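Local coordinates for 3'-5'-exonuclease (PDB 3E2V), which probably cuts double-stranded DNA both internally and from the 3' end as a magnesium-dependent nuclease of the TatD family, at residues A[56-61]-A[198-203]; A[164-169]-A[175-180]. All coordinates share one frame; numbering follows the deposited sequence.

Interaction 1: residues A[56-61]-A[198-203]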
ATOM      1  N   LEU A  56      -2.499   3.955  -6.744  1.00 12.44           N
ATOM      2  CA  LEU A  56      -1.108   3.761  -6.400  1.00 12.73           C
ATOM      3  C   LEU A  56      -0.814   2.264  -6.443  1.00 12.49           C
ATOM      4  O   LEU A  56      -1.426   1.483  -5.690  1.00 13.12           O
ATOM      5  CB  LEU A  56      -0.843   4.332  -4.998  1.00 12.88           C
ATOM      6  CG  LEU A  56       0.604   4.291  -4.499  1.00 11.14           C
ATOM      7  CD1 LEU A  56       1.480   5.259  -5.306  1.00 13.39           C
ATOM      8  CD2 LEU A  56       0.632   4.688  -3.022  1.00 13.51           C
ATOM      9  N   VAL A  57       0.104   1.872  -7.328  1.00 12.62           N
ATOM     10  CA  VAL A  57       0.490   0.469  -7.502  1.00 13.04           C
ATOM     11  C   VAL A  57       1.604   0.142  -6.517  1.00 13.09           C
ATOM     12  O   VAL A  57       2.607   0.825  -6.477  1.00 13.08           O
ATOM     13  CB  VAL A  57       0.943   0.210  -8.963  1.00 13.61           C
ATOM     14  CG1 VAL A  57       1.439  -1.222  -9.175  1.00 13.65           C
ATOM     15  CG2 VAL A  57      -0.207   0.505  -9.919  1.00 13.85           C
ATOM     16  N   THR A  58       1.385  -0.881  -5.695  1.00 13.95           N
ATOM     17  CA  THR A  58       2.344  -1.227  -4.651  0.50 15.36           C
ATOM     18  C   THR A  58       3.531  -2.023  -5.164  1.00 15.55           C
ATOM     19  O   THR A  58       3.389  -2.940  -5.990  1.00 16.82           O
ATOM     20  CB  THR A  58       1.714  -2.100  -3.584  0.50 15.32           C
ATOM     21  OG1 THR A  58       1.065  -3.196  -4.226  0.50 17.54           O
ATOM     22  CG2 THR A  58       0.713  -1.328  -2.778  0.50 15.75           C
ATOM     23  N   GLY A  59       4.715  -1.660  -4.666  1.00 16.08           N
ATOM     24  CA  GLY A  59       5.951  -2.432  -4.873  1.00 16.86           C
ATOM     25  C   GLY A  59       6.381  -2.994  -3.523  1.00 17.38           C
ATOM     26  O   GLY A  59       6.315  -2.271  -2.511  1.00 17.59           O
ATOM     27  N   SER A  60       6.801  -4.258  -3.477  1.00 17.05           N
ATOM     28  CA  SER A  60       7.122  -4.923  -2.193  1.00 17.19           C
ATOM     29  C   SER A  60       8.532  -5.516  -2.084  1.00 15.93           C
ATOM     30  O   SER A  60       8.900  -6.091  -1.056  1.00 16.30           O
ATOM     31  CB  SER A  60       6.082  -6.001  -1.878  1.00 17.79           C
ATOM     32  OG  SER A  60       6.145  -7.045  -2.848  1.00 22.05           O
ATOM     33  N   SER A  61       9.301  -5.417  -3.163  1.00 15.25           N
ATOM     34  CA  SER A  61      10.706  -5.829  -3.171  1.00 15.93           C
ATOM     35  C   SER A  61      11.409  -5.054  -4.273  1.00 16.41           C
ATOM     36  O   SER A  61      10.765  -4.294  -5.020  1.00 15.68           O
ATOM     37  CB  SER A  61      10.835  -7.334  -3.392  1.00 16.33           C
ATOM     38  OG  SER A  61      10.429  -7.665  -4.711  1.00 17.42           O
ATOM     39  N   PRO A 198       6.186  10.905   0.316  1.00 13.91           N
ATOM     40  CA  PRO A 198       5.405  10.283   1.388  1.00 13.37           C
ATOM     41  C   PRO A 198       5.814   8.823   1.550  1.00 13.32           C
ATOM     42  O   PRO A 198       6.229   8.180   0.565  1.00 13.14           O
ATOM     43  CB  PRO A 198       3.960  10.393   0.877  1.00 13.42           C
ATOM     44  CG  PRO A 198       4.087  10.424  -0.636  1.00 12.95           C
ATOM     45  CD  PRO A 198       5.362  11.218  -0.873  1.00 13.76           C
ATOM     46  N   LEU A 199       5.688   8.305   2.777  1.00 12.46           N
ATOM     47  CA  LEU A 199       5.999   6.914   3.059  1.00 12.59           C
ATOM     48  C   LEU A 199       4.736   6.073   3.064  1.00 12.24           C
ATOM     49  O   LEU A 199       3.709   6.466   3.641  1.00 13.02           O
ATOM     50  CB  LEU A 199       6.739   6.771   4.396  1.00 12.44           C
ATOM     51  CG  LEU A 199       8.070   7.531   4.519  1.00 13.73           C
ATOM     52  CD1 LEU A 199       8.696   7.254   5.883  1.00 15.94           C
ATOM     53  CD2 LEU A 199       9.032   7.104   3.448  1.00 17.28           C
ATOM     54  N   PHE A 200       4.835   4.912   2.434  1.00 11.72           N
ATOM     55  CA  PHE A 200       3.756   3.948   2.357  1.00 12.28           C
ATOM     56  C   PHE A 200       4.159   2.783   3.244  1.00 12.23           C
ATOM     57  O   PHE A 200       5.031   1.980   2.889  1.00 12.57           O
ATOM     58  CB  PHE A 200       3.548   3.553   0.883  1.00 12.90           C
ATOM     59  CG  PHE A 200       2.318   2.733   0.635  1.00 12.12           C
ATOM     60  CD1 PHE A 200       1.069   3.329   0.548  1.00 14.30           C
ATOM     61  CD2 PHE A 200       2.404   1.374   0.497  1.00 15.67           C
ATOM     62  CE1 PHE A 200      -0.062   2.565   0.309  1.00 15.30           C
ATOM     63  CE2 PHE A 200       1.259   0.596   0.270  1.00 14.93           C
ATOM     64  CZ  PHE A 200       0.032   1.199   0.162  1.00 14.93           C
ATOM     65  N   LEU A 201       3.554   2.737   4.429  1.00 12.08           N
ATOM     66  CA  LEU A 201       4.047   1.920   5.537  1.00 11.68           C
ATOM     67  C   LEU A 201       3.144   0.729   5.794  1.00 13.45           C
ATOM     68  O   LEU A 201       1.919   0.828   5.727  1.00 13.34           O
ATOM     69  CB  LEU A 201       4.151   2.799   6.776  1.00 11.98           C
ATOM     70  CG  LEU A 201       5.100   3.994   6.708  1.00 12.04           C
ATOM     71  CD1 LEU A 201       4.775   5.029   7.788  1.00 14.47           C
ATOM     72  CD2 LEU A 201       6.571   3.567   6.723  1.00 14.21           C
ATOM     73  N   HIS A 202       3.791  -0.398   6.081  1.00 14.55           N
ATOM     74  CA  HIS A 202       3.125  -1.660   6.424  1.00 16.42           C
ATOM     75  C   HIS A 202       3.312  -1.917   7.920  1.00 16.43           C
ATOM     76  O   HIS A 202       4.425  -1.853   8.451  1.00 16.06           O
ATOM     77  CB  HIS A 202       3.709  -2.803   5.577  1.00 18.13           C
ATOM     78  CG  HIS A 202       3.056  -4.130   5.809  1.00 20.84           C
ATOM     79  ND1 HIS A 202       1.994  -4.577   5.056  1.00 23.35           N
ATOM     80  CD2 HIS A 202       3.327  -5.111   6.701  1.00 21.91           C
ATOM     81  CE1 HIS A 202       1.620  -5.768   5.491  1.00 23.05           C
ATOM     82  NE2 HIS A 202       2.415  -6.116   6.486  1.00 21.16           N
ATOM     83  N   MET A 203       2.218  -2.199   8.611  1.00 17.11           N
ATOM     84  CA  MET A 203       2.284  -2.582  10.004  1.00 17.48           C
ATOM     85  C   MET A 203       1.234  -3.662  10.240  1.00 18.32           C
ATOM     86  O   MET A 203       0.018  -3.449  10.029  1.00 18.40           O
ATOM     87  CB  MET A 203       2.024  -1.382  10.932  1.00 17.93           C
ATOM     88  CG  MET A 203       2.277  -1.628  12.430  1.00 18.53           C
ATOM     89  SD  MET A 203       0.980  -2.577  13.288  1.00 12.99           S
ATOM     90  CE  MET A 203      -0.293  -1.310  13.450  1.00 19.62           C
TER
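Leu56 and Thr58 meet Phe200 inside the TIM barrel of this TatD-type hydrolase. Their strands, 52-57 and 199-204, are second and fifth in the parallel sheet and do not pair. The CA of Thr58 and that of Phe200 remain 8.8 Å apart, and side chains alone bridge the gap, without a hydrogen bond. Leu56 comes first, a branched apolar residue suited to the barrel core. With its CG anti to the backbone N (chi1 -176°), it is carried inward, and its CD2 methyl lies 3.8 Å from Phe200 CD1. Here the two side chains run past each other in opposite senses; Phe392 of helix 377-392 also packs on Leu56. Thr58 follows just past the end of strand 52-57, which is paired with strand 82-87, and a residue with one methyl and one hydroxyl fits a place between oily core and polar site. In the conformer described, CG2 approaches obliquely, 3.6 Å from Phe200 CE2, while OG1 is hydrogen-bonded to Asn20. Phe200 is large enough to span both partners. Its CG, anti to the backbone N (chi1 -171°), places the ring next to the metal site: it stacks with His253, a ligand of the bound magnesium ion, and touches Glu161, a magnesium ligand of this protein that does not bind the ion in this model. The side chain of Thr58 is about 6 Å from that ion. Leu56 CD2 and Thr58 CG2 reach the same side of the Phe200 ring, one near its CD1-CE1 bond, the other near CE2-CZ.

Interaction 2: residues A[164-169]-A[175-180]; sequences LDYDRF and EMQKVF
Gln177, near the start of helix 174-187, reaches across to the backbone of Asp165 at the end of strand 156-165, fastening a beta-alpha unit of the TIM barrel. Its chain is extended beyond CG (chi2 -170°), which carries the amide to the strand end, where it mimics a peptide group. OE1 accepts from Asp165 N at 2.8 Å in a nearly straight bond (172°), while NE2 gives a hydrogen to Asp165 O at 3.0 Å, coming from above the carbonyl plane. Arg168 N, closing a type I turn, reaches that oxygen from the opposite face. A further bond from NE2 to Ser172 OG helps fix the amide's rotation. Around it, Tyr166 offers its ring edge to OE1, with CD1 at 3.7 Å, and Phe169 CD1 lies 3.9 Å from NE2. Leu164 CD2 packs on the aliphatic base of Gln177, 3.9 Å from CB. Shortening Gln177 to an alanine removes both bonds to Asp165 and is likely to leave its buried N-H without a mate and the turn less firmly tied to the helix. Lys178 follows, a long chain whose methylenes can cover a ring's end while the ammonium leads on: its CD touches Tyr166 OH at 3.7 Å, the hydroxyl itself being hydrogen-bonded to Asp209 OD2.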
ATOM      1  N   LEU A 164       6.840  -3.394   9.270  1.00 12.54           N
ATOM      2  CA  LEU A 164       6.991  -4.584  10.105  1.00 12.66           C
ATOM      3  C   LEU A 164       5.762  -5.467   9.981  1.00 13.10           C
ATOM      4  O   LEU A 164       4.637  -4.951   9.922  1.00 14.53           O
ATOM      5  CB  LEU A 164       7.194  -4.180  11.570  1.00 12.83           C
ATOM      6  CG  LEU A 164       8.385  -3.287  11.912  1.00 13.39           C
ATOM      7  CD1 LEU A 164       8.416  -2.966  13.408  1.00 14.76           C
ATOM      8  CD2 LEU A 164       9.683  -3.976  11.532  1.00 13.67           C
ATOM      9  N   ASP A 165       5.963  -6.785   9.956  1.00 13.52           N
ATOM     10  CA  ASP A 165       4.846  -7.725   9.891  1.00 13.66           C
ATOM     11  C   ASP A 165       5.149  -8.931  10.746  1.00 13.43           C
ATOM     12  O   ASP A 165       5.825  -9.853  10.316  1.00 14.28           O
ATOM     13  CB  ASP A 165       4.596  -8.153   8.444  1.00 14.54           C
ATOM     14  CG  ASP A 165       3.287  -8.926   8.274  1.00 16.09           C
ATOM     15  OD1 ASP A 165       2.818  -9.566   9.232  1.00 17.47           O
ATOM     16  OD2 ASP A 165       2.711  -8.875   7.166  1.00 20.25           O
ATOM     17  N   TYR A 166       4.629  -8.904  11.959  1.00 13.47           N
ATOM     18  CA  TYR A 166       4.910  -9.949  12.942  1.00 14.20           C
ATOM     19  C   TYR A 166       3.990 -11.160  12.779  1.00 14.97           C
ATOM     20  O   TYR A 166       4.127 -12.123  13.528  1.00 15.35           O
ATOM     21  CB  TYR A 166       4.878  -9.361  14.352  1.00 14.63           C
ATOM     22  CG  TYR A 166       6.061  -8.427  14.666  1.00 13.90           C
ATOM     23  CD1 TYR A 166       7.018  -8.111  13.696  1.00 13.69           C
ATOM     24  CD2 TYR A 166       6.221  -7.870  15.936  1.00 13.78           C
ATOM     25  CE1 TYR A 166       8.093  -7.257  13.985  1.00 13.78           C
ATOM     26  CE2 TYR A 166       7.306  -7.011  16.237  1.00 15.14           C
ATOM     27  CZ  TYR A 166       8.232  -6.721  15.258  1.00 13.90           C
ATOM     28  OH  TYR A 166       9.286  -5.891  15.543  1.00 15.70           O
ATOM     29  N   ASP A 167       3.077 -11.110  11.805  1.00 15.65           N
ATOM     30  CA  ASP A 167       2.315 -12.306  11.405  1.00 16.39           C
ATOM     31  C   ASP A 167       3.088 -13.128  10.383  1.00 17.78           C
ATOM     32  O   ASP A 167       2.593 -14.163   9.920  1.00 19.22           O
ATOM     33  CB  ASP A 167       0.979 -11.922  10.768  1.00 17.13           C
ATOM     34  CG  ASP A 167      -0.053 -11.434  11.771  1.00 17.99           C
ATOM     35  OD1 ASP A 167       0.281 -11.175  12.940  1.00 17.76           O
ATOM     36  OD2 ASP A 167      -1.235 -11.315  11.370  1.00 22.37           O
ATOM     37  N   ARG A 168       4.283 -12.671   9.999  1.00 17.00           N
ATOM     38  CA  ARG A 168       5.033 -13.303   8.896  1.00 18.12           C
ATOM     39  C   ARG A 168       6.482 -13.616   9.252  1.00 16.87           C
ATOM     40  O   ARG A 168       7.371 -13.515   8.411  1.00 16.82           O
ATOM     41  CB  ARG A 168       4.972 -12.410   7.654  1.00 19.35           C
ATOM     42  CG  ARG A 168       3.570 -12.206   7.080  1.00 24.25           C
ATOM     43  CD  ARG A 168       3.063 -13.415   6.305  1.00 31.45           C
ATOM     44  NE  ARG A 168       1.758 -13.192   5.673  1.00 35.64           N
ATOM     45  CZ  ARG A 168       0.585 -13.223   6.305  1.00 37.29           C
ATOM     46  NH1 ARG A 168       0.523 -13.443   7.613  1.00 37.78           N
ATOM     47  NH2 ARG A 168      -0.541 -13.015   5.625  1.00 39.37           N
ATOM     48  N   PHE A 169       6.724 -14.050  10.486  1.00 16.52           N
ATOM     49  CA  PHE A 169       8.086 -14.429  10.861  1.00 16.80           C
ATOM     50  C   PHE A 169       8.569 -15.657  10.106  1.00 17.09           C
ATOM     51  O   PHE A 169       9.765 -15.936  10.104  1.00 18.74           O
ATOM     52  CB  PHE A 169       8.209 -14.672  12.373  1.00 16.34           C
ATOM     53  CG  PHE A 169       8.133 -13.422  13.207  1.00 16.04           C
ATOM     54  CD1 PHE A 169       8.741 -12.242  12.802  1.00 15.48           C
ATOM     55  CD2 PHE A 169       7.488 -13.455  14.437  1.00 16.48           C
ATOM     56  CE1 PHE A 169       8.659 -11.108  13.586  1.00 15.00           C
ATOM     57  CE2 PHE A 169       7.424 -12.325  15.241  1.00 16.76           C
ATOM     58  CZ  PHE A 169       8.022 -11.158  14.825  1.00 16.42           C
ATOM     59  N   GLU A 175      14.487  -9.485  13.716  1.00 15.97           N
ATOM     60  CA  GLU A 175      15.692  -8.657  13.667  1.00 16.58           C
ATOM     61  C   GLU A 175      15.948  -8.156  12.235  1.00 16.21           C
ATOM     62  O   GLU A 175      16.308  -6.980  12.010  1.00 16.61           O
ATOM     63  CB  GLU A 175      16.901  -9.454  14.177  1.00 16.76           C
ATOM     64  CG  GLU A 175      16.863  -9.861  15.668  1.00 20.25           C
ATOM     65  CD  GLU A 175      15.790 -10.904  16.028  1.00 23.25           C
ATOM     66  OE1 GLU A 175      15.468 -11.808  15.216  1.00 23.06           O
ATOM     67  OE2 GLU A 175      15.254 -10.823  17.156  1.00 28.16           O
ATOM     68  N   MET A 176      15.753  -9.032  11.250  1.00 15.56           N
ATOM     69  CA  MET A 176      15.941  -8.621   9.854  1.00 15.11           C
ATOM     70  C   MET A 176      14.897  -7.577   9.450  1.00 14.77           C
ATOM     71  O   MET A 176      15.210  -6.617   8.731  1.00 14.91           O
ATOM     72  CB  MET A 176      15.879  -9.819   8.923  1.00 15.09           C
ATOM     73  CG  MET A 176      17.161 -10.681   8.907  1.00 16.43           C
ATOM     74  SD  MET A 176      18.594  -9.949   8.030  1.00 12.51           S
ATOM     75  CE  MET A 176      17.940  -9.825   6.362  1.00 19.65           C
ATOM     76  N   GLN A 177      13.664  -7.750   9.924  1.00 13.93           N
ATOM     77  CA  GLN A 177      12.622  -6.762   9.632  1.00 13.73           C
ATOM     78  C   GLN A 177      12.981  -5.404  10.214  1.00 13.79           C
ATOM     79  O   GLN A 177      12.888  -4.373   9.538  1.00 13.19           O
ATOM     80  CB  GLN A 177      11.267  -7.215  10.170  1.00 13.21           C
ATOM     81  CG  GLN A 177      10.678  -8.423   9.445  1.00 13.33           C
ATOM     82  CD  GLN A 177       9.235  -8.684   9.845  1.00 14.03           C
ATOM     83  OE1 GLN A 177       8.522  -7.766  10.286  1.00 14.47           O
ATOM     84  NE2 GLN A 177       8.790  -9.925   9.673  1.00 14.23           N
ATOM     85  N   LYS A 178      13.361  -5.383  11.485  1.00 14.65           N
ATOM     86  CA  LYS A 178      13.624  -4.105  12.154  1.00 14.41           C
ATOM     87  C   LYS A 178      14.811  -3.400  11.509  1.00 14.29           C
ATOM     88  O   LYS A 178      14.764  -2.190  11.248  1.00 15.40           O
ATOM     89  CB  LYS A 178      13.872  -4.327  13.651  1.00 14.80           C
ATOM     90  CG  LYS A 178      12.596  -4.660  14.414  1.00 16.81           C
ATOM     91  CD  LYS A 178      12.914  -5.192  15.821  1.00 21.14           C
ATOM     92  CE  LYS A 178      13.325  -4.105  16.777  1.00 26.21           C
ATOM     93  NZ  LYS A 178      13.823  -4.758  18.045  1.00 28.02           N
ATOM     94  N   VAL A 179      15.890  -4.141  11.261  1.00 14.46           N
ATOM     95  CA  VAL A 179      17.086  -3.505  10.698  1.00 15.14           C
ATOM     96  C   VAL A 179      16.823  -2.893   9.314  1.00 14.27           C
ATOM     97  O   VAL A 179      17.208  -1.748   9.054  1.00 14.57           O
ATOM     98  CB  VAL A 179      18.286  -4.469  10.630  1.00 15.83           C
ATOM     99  CG1 VAL A 179      19.460  -3.794   9.945  1.00 19.26           C
ATOM    100  CG2 VAL A 179      18.695  -4.884  12.031  1.00 19.44           C
ATOM    101  N   PHE A 180      16.172  -3.650   8.434  1.00 13.33           N
ATOM    102  CA  PHE A 180      15.982  -3.172   7.064  1.00 13.42           C
ATOM    103  C   PHE A 180      14.805  -2.220   6.876  1.00 13.34           C
ATOM    104  O   PHE A 180      14.797  -1.454   5.929  1.00 13.24           O
ATOM    105  CB  PHE A 180      16.064  -4.336   6.071  1.00 13.81           C
ATOM    106  CG  PHE A 180      17.453  -4.864   5.954  1.00 14.16           C
ATOM    107  CD1 PHE A 180      18.419  -4.113   5.287  1.00 13.62           C
ATOM    108  CD2 PHE A 180      17.833  -6.030   6.611  1.00 14.32           C
ATOM    109  CE1 PHE A 180      19.753  -4.560   5.221  1.00 13.59           C
ATOM    110  CE2 PHE A 180      19.163  -6.477   6.565  1.00 15.31           C
ATOM    111  CZ  PHE A 180      20.116  -5.744   5.886  1.00 15.77           C
TER

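From the N terminus, the chain first lays down residues 56-61 at the end of strand 52-57. It then passes through strand 82-87 to the end of strand 156-165, where interaction 2 closes a short loop onto the following helix. Only after that helix does it reach residues 198-203, which close the much longer loop of interaction 1; the small loop thus falls within the large one. Interaction 1 joins two strands that do not pair, 52-57 and 199-204, through the barrel interior, interaction 2 a strand end to the outer helix. They meet where strands 156-165 and 199-204 pair: Asp165 OD2, salt-bridged to Arg204 NH1, lies 2.9 Å from His202 NE2, a probable hydrogen bond.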